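Local coordinates for protein polyprenyl synthetase (Nonlabens dokdonensis, PDB 6KD7) that probably acts as a magnesium-dependent prenyltransferase, a geranylgeranyl pyrophosphate synthase that joins isoprenoid diphosphates into longer chains, at residues A[8-20]-A[60-72]. Sequence-based numbering, arbitrary orientation.
Sequences RTTFLEELKSKVT and DAMNAAIAVEVFH. With PPV (pyrophosphate), chain B.
Met62 reaches from helix 58-82 into a hole on helix 4-18 formed by Thr10, Phe11, Glu14 and Lys18. Its CB lies beside the ammonium of Lys18; CG, placed anti to the backbone N (chi1 -168°), presses on CB of Glu14 at 3.4 Å. After a bend at chi2, SD nears CD1 of Phe11 at 3.9 Å in an oblique Met-aromatic contact, and CE ends against CG2 of Thr10. An unbranched, flexible thioether suits such a winding path. Phe11 is the answering knob, seated among Met62, Ala65, Ile66 and Glu69. Its CE1 lies 3.6 Å from CG1 of Ile66, while the ring edge at CZ meets CB of Glu69 at 3.8 Å. The small Ala65 leaves room for this ring.

The axes of segments 8-18 and 60-72 cross at -78° and come within 10.2 Å, knobs-into-holes packing within the mainly α-helical fold of the FPP/GGPP synthase family. Ile66 fits the middle of the crossing because its branches diverge: CG2 meets CD1 of Leu15 and CG2 of Val19, whereas CD1 lies on the backbone of Glu14 and Leu15. Helix 42-54 adds Pro44 beside Phe11 and Glu69, and the Glu69 carboxylate forms a salt bridge with Arg41.

At the partly exposed margin, a lysine suits position 18 because its long aliphatic chain runs past CD1 of Ile66 and carries the ammonium on to Glu14. There Lys18 NZ bonds the anti lone pair of Glu14 OE2 at 3.1 Å, a salt bridge one turn apart that passes beside Met62. With an alanine here, the Glu14 carboxylate would probably lose its charge mate, and Met62 and CD1 of Ile66 part of their cover. Farther along helix 58-82, His72 NE2 makes weak hydrogen bonds to pyrophosphate, the shorter 3.2 Å to O32, while Arg43 also binds that ligand.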
ATOM      1  N   ARG A   8     -41.123   9.255 -22.330  1.00 35.74           N
ATOM      2  CA  ARG A   8     -40.250   9.167 -21.139  1.00 40.23           C
ATOM      3  C   ARG A   8     -41.115   9.017 -19.887  1.00 44.33           C
ATOM      4  O   ARG A   8     -40.765   8.215 -19.032  1.00 43.59           O
ATOM      5  CB  ARG A   8     -39.333  10.390 -21.065  1.00 44.05           C
ATOM      6  CG  ARG A   8     -38.171  10.233 -20.097  1.00 53.44           C
ATOM      7  CD  ARG A   8     -37.202  11.398 -20.077  1.00 50.29           C
ATOM      8  NE  ARG A   8     -36.421  11.502 -21.297  1.00 59.66           N
ATOM      9  CZ  ARG A   8     -36.664  12.356 -22.282  1.00 64.07           C
ATOM     10  NH1 ARG A   8     -35.889  12.370 -23.348  1.00 56.45           N
ATOM     11  NH2 ARG A   8     -37.672  13.201 -22.195  1.00 70.66           N
ATOM     12  N   THR A   9     -42.250   9.707 -19.841  1.00 42.15           N
ATOM     13  CA  THR A   9     -43.085   9.719 -18.622  1.00 42.15           C
ATOM     14  C   THR A   9     -43.680   8.320 -18.444  1.00 37.69           C
ATOM     15  O   THR A   9     -43.640   7.793 -17.310  1.00 39.20           O
ATOM     16  CB  THR A   9     -44.103  10.878 -18.679  1.00 47.16           C
ATOM     17  OG1 THR A   9     -43.390  12.118 -18.671  1.00 46.61           O
ATOM     18  CG2 THR A   9     -45.070  10.872 -17.517  1.00 41.52           C
ATOM     19  N   THR A  10     -44.256   7.760 -19.506  1.00 37.05           N
ATOM     20  CA  THR A  10     -44.821   6.385 -19.519  1.00 37.74           C
ATOM     21  C   THR A  10     -43.689   5.398 -19.170  1.00 36.65           C
ATOM     22  O   THR A  10     -43.902   4.508 -18.339  1.00 36.01           O
ATOM     23  CB  THR A  10     -45.353   5.999 -20.903  1.00 45.24           C
ATOM     24  OG1 THR A  10     -46.055   7.103 -21.474  1.00 51.08           O
ATOM     25  CG2 THR A  10     -46.202   4.743 -20.876  1.00 41.26           C
ATOM     26  N   PHE A  11     -42.523   5.568 -19.796  1.00 34.70           N
ATOM     27  CA  PHE A  11     -41.365   4.658 -19.604  1.00 37.74           C
ATOM     28  C   PHE A  11     -40.986   4.599 -18.127  1.00 35.66           C
ATOM     29  O   PHE A  11     -40.906   3.456 -17.625  1.00 37.23           O
ATOM     30  CB  PHE A  11     -40.171   5.055 -20.445  1.00 37.94           C
ATOM     31  CG  PHE A  11     -38.986   4.177 -20.173  1.00 41.16           C
ATOM     32  CD1 PHE A  11     -38.917   2.903 -20.712  1.00 36.82           C
ATOM     33  CD2 PHE A  11     -37.950   4.623 -19.372  1.00 36.67           C
ATOM     34  CE1 PHE A  11     -37.832   2.088 -20.437  1.00 39.49           C
ATOM     35  CE2 PHE A  11     -36.870   3.801 -19.103  1.00 40.51           C
ATOM     36  CZ  PHE A  11     -36.812   2.536 -19.629  1.00 40.61           C
ATOM     37  N   LEU A  12     -40.905   5.737 -17.427  1.00 35.89           N
ATOM     38  CA  LEU A  12     -40.429   5.776 -16.016  1.00 35.22           C
ATOM     39  C   LEU A  12     -41.490   5.192 -15.106  1.00 36.63           C
ATOM     40  O   LEU A  12     -41.119   4.516 -14.129  1.00 41.28           O
ATOM     41  CB  LEU A  12     -40.019   7.195 -15.624  1.00 41.27           C
ATOM     42  CG  LEU A  12     -38.791   7.722 -16.383  1.00 51.96           C
ATOM     43  CD1 LEU A  12     -38.456   9.156 -15.967  1.00 56.55           C
ATOM     44  CD2 LEU A  12     -37.560   6.817 -16.202  1.00 50.53           C
ATOM     45  N   GLU A  13     -42.754   5.311 -15.477  1.00 40.29           N
ATOM     46  CA  GLU A  13     -43.849   4.646 -14.725  1.00 50.88           C
ATOM     47  C   GLU A  13     -43.712   3.125 -14.870  1.00 45.29           C
ATOM     48  O   GLU A  13     -43.812   2.420 -13.855  1.00 41.52           O
ATOM     49  CB  GLU A  13     -45.216   5.109 -15.233  1.00 60.20           C
ATOM     50  CG  GLU A  13     -45.665   6.431 -14.623  1.00 64.28           C
ATOM     51  CD  GLU A  13     -46.647   7.215 -15.485  1.00 68.38           C
ATOM     52  OE1 GLU A  13     -47.229   6.615 -16.410  1.00 67.20           O
ATOM     53  OE2 GLU A  13     -46.801   8.431 -15.254  1.00 75.27           O
ATOM     54  N   GLU A  14     -43.550   2.647 -16.099  1.00 40.49           N
ATOM     55  CA  GLU A  14     -43.517   1.198 -16.416  1.00 44.14           C
ATOM     56  C   GLU A  14     -42.225   0.567 -15.838  1.00 43.79           C
ATOM     57  O   GLU A  14     -42.327  -0.530 -15.244  1.00 43.79           O
ATOM     58  CB  GLU A  14     -43.733   1.063 -17.920  1.00 45.70           C
ATOM     59  CG  GLU A  14     -45.159   1.404 -18.333  1.00 50.86           C
ATOM     60  CD  GLU A  14     -46.201   0.609 -17.561  1.00 52.93           C
ATOM     61  OE1 GLU A  14     -47.006   1.237 -16.903  1.00 55.16           O
ATOM     62  OE2 GLU A  14     -46.150  -0.642 -17.564  1.00 54.17           O
ATOM     63  N   LEU A  15     -41.088   1.276 -15.893  1.00 39.98           N
ATOM     64  CA  LEU A  15     -39.821   0.878 -15.222  1.00 40.70           C
ATOM     65  C   LEU A  15     -40.078   0.593 -13.743  1.00 43.12           C
ATOM     66  O   LEU A  15     -39.725  -0.502 -13.263  1.00 41.06           O
ATOM     67  CB  LEU A  15     -38.802   1.998 -15.386  1.00 41.93           C
ATOM     68  CG  LEU A  15     -37.397   1.713 -14.863  1.00 43.07           C
ATOM     69  CD1 LEU A  15     -36.795   0.484 -15.532  1.00 45.34           C
ATOM     70  CD2 LEU A  15     -36.493   2.917 -15.105  1.00 43.38           C
ATOM     71  N   LYS A  16     -40.680   1.538 -13.036  1.00 43.16           N
ATOM     72  CA  LYS A  16     -40.909   1.344 -11.588  1.00 49.25           C
ATOM     73  C   LYS A  16     -41.803   0.122 -11.392  1.00 48.54           C
ATOM     74  O   LYS A  16     -41.541  -0.657 -10.479  1.00 56.17           O
ATOM     75  CB  LYS A  16     -41.551   2.602 -11.001  1.00 59.21           C
ATOM     76  CG  LYS A  16     -42.219   2.411  -9.650  1.00 75.29           C
ATOM     77  CD  LYS A  16     -42.218   3.646  -8.779  1.00 92.19           C
ATOM     78  CE  LYS A  16     -40.904   3.889  -8.062  1.00101.40           C
ATOM     79  NZ  LYS A  16     -40.542   2.773  -7.155  1.00102.73           N
ATOM     80  N   SER A  17     -42.820  -0.018 -12.229  1.00 39.07           N
ATOM     81  CA  SER A  17     -43.771  -1.152 -12.159  1.00 44.24           C
ATOM     82  C   SER A  17     -43.153  -2.513 -12.528  1.00 44.61           C
ATOM     83  O   SER A  17     -43.560  -3.499 -11.925  1.00 51.21           O
ATOM     84  CB  SER A  17     -45.020  -0.844 -12.942  1.00 47.32           C
ATOM     85  OG  SER A  17     -45.633  -2.018 -13.425  1.00 51.32           O
ATOM     86  N   LYS A  18     -42.253  -2.578 -13.512  1.00 44.61           N
ATOM     87  CA  LYS A  18     -41.738  -3.896 -13.985  1.00 44.91           C
ATOM     88  C   LYS A  18     -40.392  -4.320 -13.389  1.00 45.74           C
ATOM     89  O   LYS A  18     -39.968  -5.435 -13.692  1.00 49.93           O
ATOM     90  CB  LYS A  18     -41.699  -3.940 -15.512  1.00 48.94           C
ATOM     91  CG  LYS A  18     -42.968  -4.474 -16.154  1.00 59.01           C
ATOM     92  CD  LYS A  18     -43.305  -3.776 -17.443  1.00 74.34           C
ATOM     93  CE  LYS A  18     -44.749  -3.945 -17.864  1.00 75.02           C
ATOM     94  NZ  LYS A  18     -45.040  -3.160 -19.084  1.00 71.25           N
ATOM     95  N   VAL A  19     -39.706  -3.454 -12.646  1.00 38.30           N
ATOM     96  CA  VAL A  19     -38.437  -3.888 -11.991  1.00 34.94           C
ATOM     97  C   VAL A  19     -38.717  -3.820 -10.497  1.00 31.35           C
ATOM     98  O   VAL A  19     -38.517  -2.765  -9.922  1.00 32.32           O
ATOM     99  CB  VAL A  19     -37.243  -3.002 -12.378  1.00 34.99           C
ATOM    100  CG1 VAL A  19     -35.983  -3.403 -11.634  1.00 38.27           C
ATOM    101  CG2 VAL A  19     -37.010  -3.006 -13.873  1.00 36.92           C
ATOM    102  N   THR A  20     -39.157  -4.935  -9.924  1.00 29.91           N
ATOM    103  CA  THR A  20     -39.641  -4.949  -8.525  1.00 36.03           C
ATOM    104  C   THR A  20     -38.835  -5.857  -7.592  1.00 34.55           C
ATOM    105  O   THR A  20     -39.177  -5.882  -6.417  1.00 39.44           O
ATOM    106  CB  THR A  20     -41.119  -5.342  -8.534  1.00 42.27           C
ATOM    107  OG1 THR A  20     -41.211  -6.608  -9.182  1.00 37.52           O
ATOM    108  CG2 THR A  20     -41.967  -4.342  -9.284  1.00 41.63           C
ATOM    109  N   ASP A  60     -46.865  -2.143 -26.045  1.00 37.96           N
ATOM    110  CA  ASP A  60     -46.479  -3.482 -26.550  1.00 41.15           C
ATOM    111  C   ASP A  60     -44.955  -3.620 -26.413  1.00 39.94           C
ATOM    112  O   ASP A  60     -44.517  -4.681 -25.972  1.00 36.71           O
ATOM    113  CB  ASP A  60     -46.832  -3.761 -28.018  1.00 48.06           C
ATOM    114  CG  ASP A  60     -48.315  -3.893 -28.367  1.00 57.88           C
ATOM    115  OD1 ASP A  60     -49.091  -4.405 -27.489  1.00 48.70           O
ATOM    116  OD2 ASP A  60     -48.681  -3.451 -29.527  1.00 49.07           O
ATOM    117  N   ALA A  61     -44.213  -2.571 -26.771  1.00 32.84           N
ATOM    118  CA  ALA A  61     -42.741  -2.538 -26.837  1.00 34.49           C
ATOM    119  C   ALA A  61     -42.096  -2.335 -25.455  1.00 30.13           C
ATOM    120  O   ALA A  61     -40.879  -2.384 -25.369  1.00 31.67           O
ATOM    121  CB  ALA A  61     -42.311  -1.480 -27.800  1.00 35.13           C
ATOM    122  N   MET A  62     -42.875  -2.118 -24.418  1.00 27.88           N
ATOM    123  CA  MET A  62     -42.375  -1.528 -23.164  1.00 28.82           C
ATOM    124  C   MET A  62     -41.378  -2.506 -22.518  1.00 34.01           C
ATOM    125  O   MET A  62     -40.308  -2.044 -22.143  1.00 29.34           O
ATOM    126  CB  MET A  62     -43.497  -1.251 -22.173  1.00 26.47           C
ATOM    127  CG  MET A  62     -43.081  -0.384 -20.976  1.00 30.72           C
ATOM    128  SD  MET A  62     -42.366   1.216 -21.436  1.00 37.32           S
ATOM    129  CE  MET A  62     -43.758   2.000 -22.263  1.00 36.89           C
ATOM    130  N   ASN A  63     -41.731  -3.786 -22.357  1.00 31.25           N
ATOM    131  CA  ASN A  63     -40.840  -4.770 -21.677  1.00 31.49           C
ATOM    132  C   ASN A  63     -39.485  -4.801 -22.415  1.00 28.11           C
ATOM    133  O   ASN A  63     -38.452  -4.727 -21.737  1.00 27.76           O
ATOM    134  CB  ASN A  63     -41.513  -6.130 -21.533  1.00 30.68           C
ATOM    135  CG  ASN A  63     -42.524  -6.149 -20.407  1.00 31.84           C
ATOM    136  OD1 ASN A  63     -42.717  -5.173 -19.706  1.00 32.17           O
ATOM    137  ND2 ASN A  63     -43.148  -7.286 -20.196  1.00 37.11           N
ATOM    138  N   ALA A  64     -39.476  -4.798 -23.740  1.00 25.27           N
ATOM    139  CA  ALA A  64     -38.244  -4.803 -24.539  1.00 24.87           C
ATOM    140  C   ALA A  64     -37.454  -3.498 -24.344  1.00 29.69           C
ATOM    141  O   ALA A  64     -36.195  -3.543 -24.364  1.00 30.18           O
ATOM    142  CB  ALA A  64     -38.543  -4.987 -25.986  1.00 24.40           C
ATOM    143  N   ALA A  65     -38.142  -2.364 -24.301  1.00 26.82           N
ATOM    144  CA  ALA A  65     -37.544  -1.037 -24.031  1.00 27.91           C
ATOM    145  C   ALA A  65     -36.844  -1.077 -22.659  1.00 26.42           C
ATOM    146  O   ALA A  65     -35.704  -0.655 -22.554  1.00 24.87           O
ATOM    147  CB  ALA A  65     -38.623   0.031 -24.034  1.00 28.41           C
ATOM    148  N   ILE A  66     -37.515  -1.601 -21.659  1.00 23.28           N
ATOM    149  CA  ILE A  66     -36.942  -1.727 -20.307  1.00 26.05           C
ATOM    150  C   ILE A  66     -35.742  -2.686 -20.351  1.00 30.71           C
ATOM    151  O   ILE A  66     -34.728  -2.348 -19.708  1.00 26.48           O
ATOM    152  CB  ILE A  66     -38.017  -2.164 -19.332  1.00 26.19           C
ATOM    153  CG1 ILE A  66     -39.073  -1.062 -19.226  1.00 29.22           C
ATOM    154  CG2 ILE A  66     -37.399  -2.513 -17.974  1.00 27.68           C
ATOM    155  CD1 ILE A  66     -40.263  -1.442 -18.354  1.00 31.43           C
ATOM    156  N   ALA A  67     -35.780  -3.773 -21.138  1.00 27.27           N
ATOM    157  CA  ALA A  67     -34.618  -4.685 -21.272  1.00 27.68           C
ATOM    158  C   ALA A  67     -33.409  -3.874 -21.754  1.00 25.56           C
ATOM    159  O   ALA A  67     -32.275  -4.083 -21.285  1.00 22.57           O
ATOM    160  CB  ALA A  67     -34.877  -5.815 -22.248  1.00 25.82           C
ATOM    161  N   VAL A  68     -33.632  -3.069 -22.770  1.00 23.30           N
ATOM    162  CA  VAL A  68     -32.563  -2.255 -23.371  1.00 26.27           C
ATOM    163  C   VAL A  68     -31.911  -1.386 -22.276  1.00 26.72           C
ATOM    164  O   VAL A  68     -30.691  -1.336 -22.225  1.00 26.75           O
ATOM    165  CB  VAL A  68     -33.117  -1.443 -24.537  1.00 26.99           C
ATOM    166  CG1 VAL A  68     -32.249  -0.256 -24.879  1.00 29.42           C
ATOM    167  CG2 VAL A  68     -33.268  -2.331 -25.739  1.00 31.04           C
ATOM    168  N   GLU A  69     -32.703  -0.709 -21.466  1.00 27.43           N
ATOM    169  CA  GLU A  69     -32.207   0.215 -20.433  1.00 28.60           C
ATOM    170  C   GLU A  69     -31.505  -0.615 -19.352  1.00 27.25           C
ATOM    171  O   GLU A  69     -30.488  -0.141 -18.825  1.00 24.88           O
ATOM    172  CB  GLU A  69     -33.353   1.043 -19.848  1.00 26.16           C
ATOM    173  CG  GLU A  69     -32.955   2.005 -18.714  1.00 30.19           C
ATOM    174  CD  GLU A  69     -32.159   3.215 -19.192  1.00 29.63           C
ATOM    175  OE1 GLU A  69     -31.809   3.304 -20.391  1.00 30.13           O
ATOM    176  OE2 GLU A  69     -31.896   4.062 -18.350  1.00 39.82           O
ATOM    177  N   VAL A  70     -32.072  -1.754 -18.965  1.00 23.37           N
ATOM    178  CA  VAL A  70     -31.438  -2.580 -17.913  1.00 23.16           C
ATOM    179  C   VAL A  70     -30.087  -3.051 -18.448  1.00 26.61           C
ATOM    180  O   VAL A  70     -29.088  -2.910 -17.731  1.00 24.38           O
ATOM    181  CB  VAL A  70     -32.339  -3.715 -17.472  1.00 24.32           C
ATOM    182  CG1 VAL A  70     -31.613  -4.686 -16.569  1.00 25.75           C
ATOM    183  CG2 VAL A  70     -33.556  -3.143 -16.757  1.00 26.52           C
ATOM    184  N   PHE A  71     -30.042  -3.440 -19.714  1.00 25.45           N
ATOM    185  CA  PHE A  71     -28.809  -3.918 -20.357  1.00 24.47           C
ATOM    186  C   PHE A  71     -27.787  -2.798 -20.327  1.00 25.19           C
ATOM    187  O   PHE A  71     -26.657  -3.034 -19.868  1.00 24.32           O
ATOM    188  CB  PHE A  71     -29.012  -4.397 -21.798  1.00 21.94           C
ATOM    189  CG  PHE A  71     -27.712  -4.702 -22.469  1.00 20.33           C
ATOM    190  CD1 PHE A  71     -27.008  -5.850 -22.149  1.00 22.53           C
ATOM    191  CD2 PHE A  71     -27.148  -3.816 -23.339  1.00 19.67           C
ATOM    192  CE1 PHE A  71     -25.762  -6.099 -22.710  1.00 19.84           C
ATOM    193  CE2 PHE A  71     -25.904  -4.061 -23.902  1.00 19.95           C
ATOM    194  CZ  PHE A  71     -25.214  -5.200 -23.584  1.00 21.33           C
ATOM    195  N   HIS A  72     -28.143  -1.642 -20.869  1.00 21.73           N
ATOM    196  CA  HIS A  72     -27.209  -0.491 -20.960  1.00 24.63           C
ATOM    197  C   HIS A  72     -26.614  -0.177 -19.565  1.00 24.10           C
ATOM    198  O   HIS A  72     -25.396  -0.015 -19.489  1.00 22.78           O
ATOM    199  CB  HIS A  72     -27.910   0.728 -21.515  1.00 24.57           C
ATOM    200  CG  HIS A  72     -27.023   1.910 -21.637  1.00 26.97           C
ATOM    201  ND1 HIS A  72     -25.867   1.882 -22.420  1.00 26.93           N
ATOM    202  CD2 HIS A  72     -27.137   3.150 -21.114  1.00 27.38           C
ATOM    203  CE1 HIS A  72     -25.301   3.056 -22.363  1.00 27.14           C
ATOM    204  NE2 HIS A  72     -26.076   3.856 -21.584  1.00 27.91           N
TER
HETATM  205  O11 PPV B 401     -24.136   8.844 -22.620  1.00 86.48           O
HETATM  206  P1  PPV B 401     -25.484   8.266 -22.881  1.00 85.21           P
HETATM  207  O21 PPV B 401     -25.465   7.336 -24.033  1.00 74.39           O
HETATM  208  O31 PPV B 401     -26.521   9.327 -23.037  1.00 77.65           O
HETATM  209  OPP PPV B 401     -25.902   7.342 -21.586  1.00 89.00           O
HETATM  210  P2  PPV B 401     -26.508   7.540 -20.084  1.00 86.84           P
HETATM  211  O12 PPV B 401     -25.393   8.032 -19.236  1.00113.34           O
HETATM  212  O22 PPV B 401     -27.600   8.560 -20.209  1.00 84.96           O
HETATM  213  O32 PPV B 401     -27.030   6.230 -19.608  1.00 74.13           O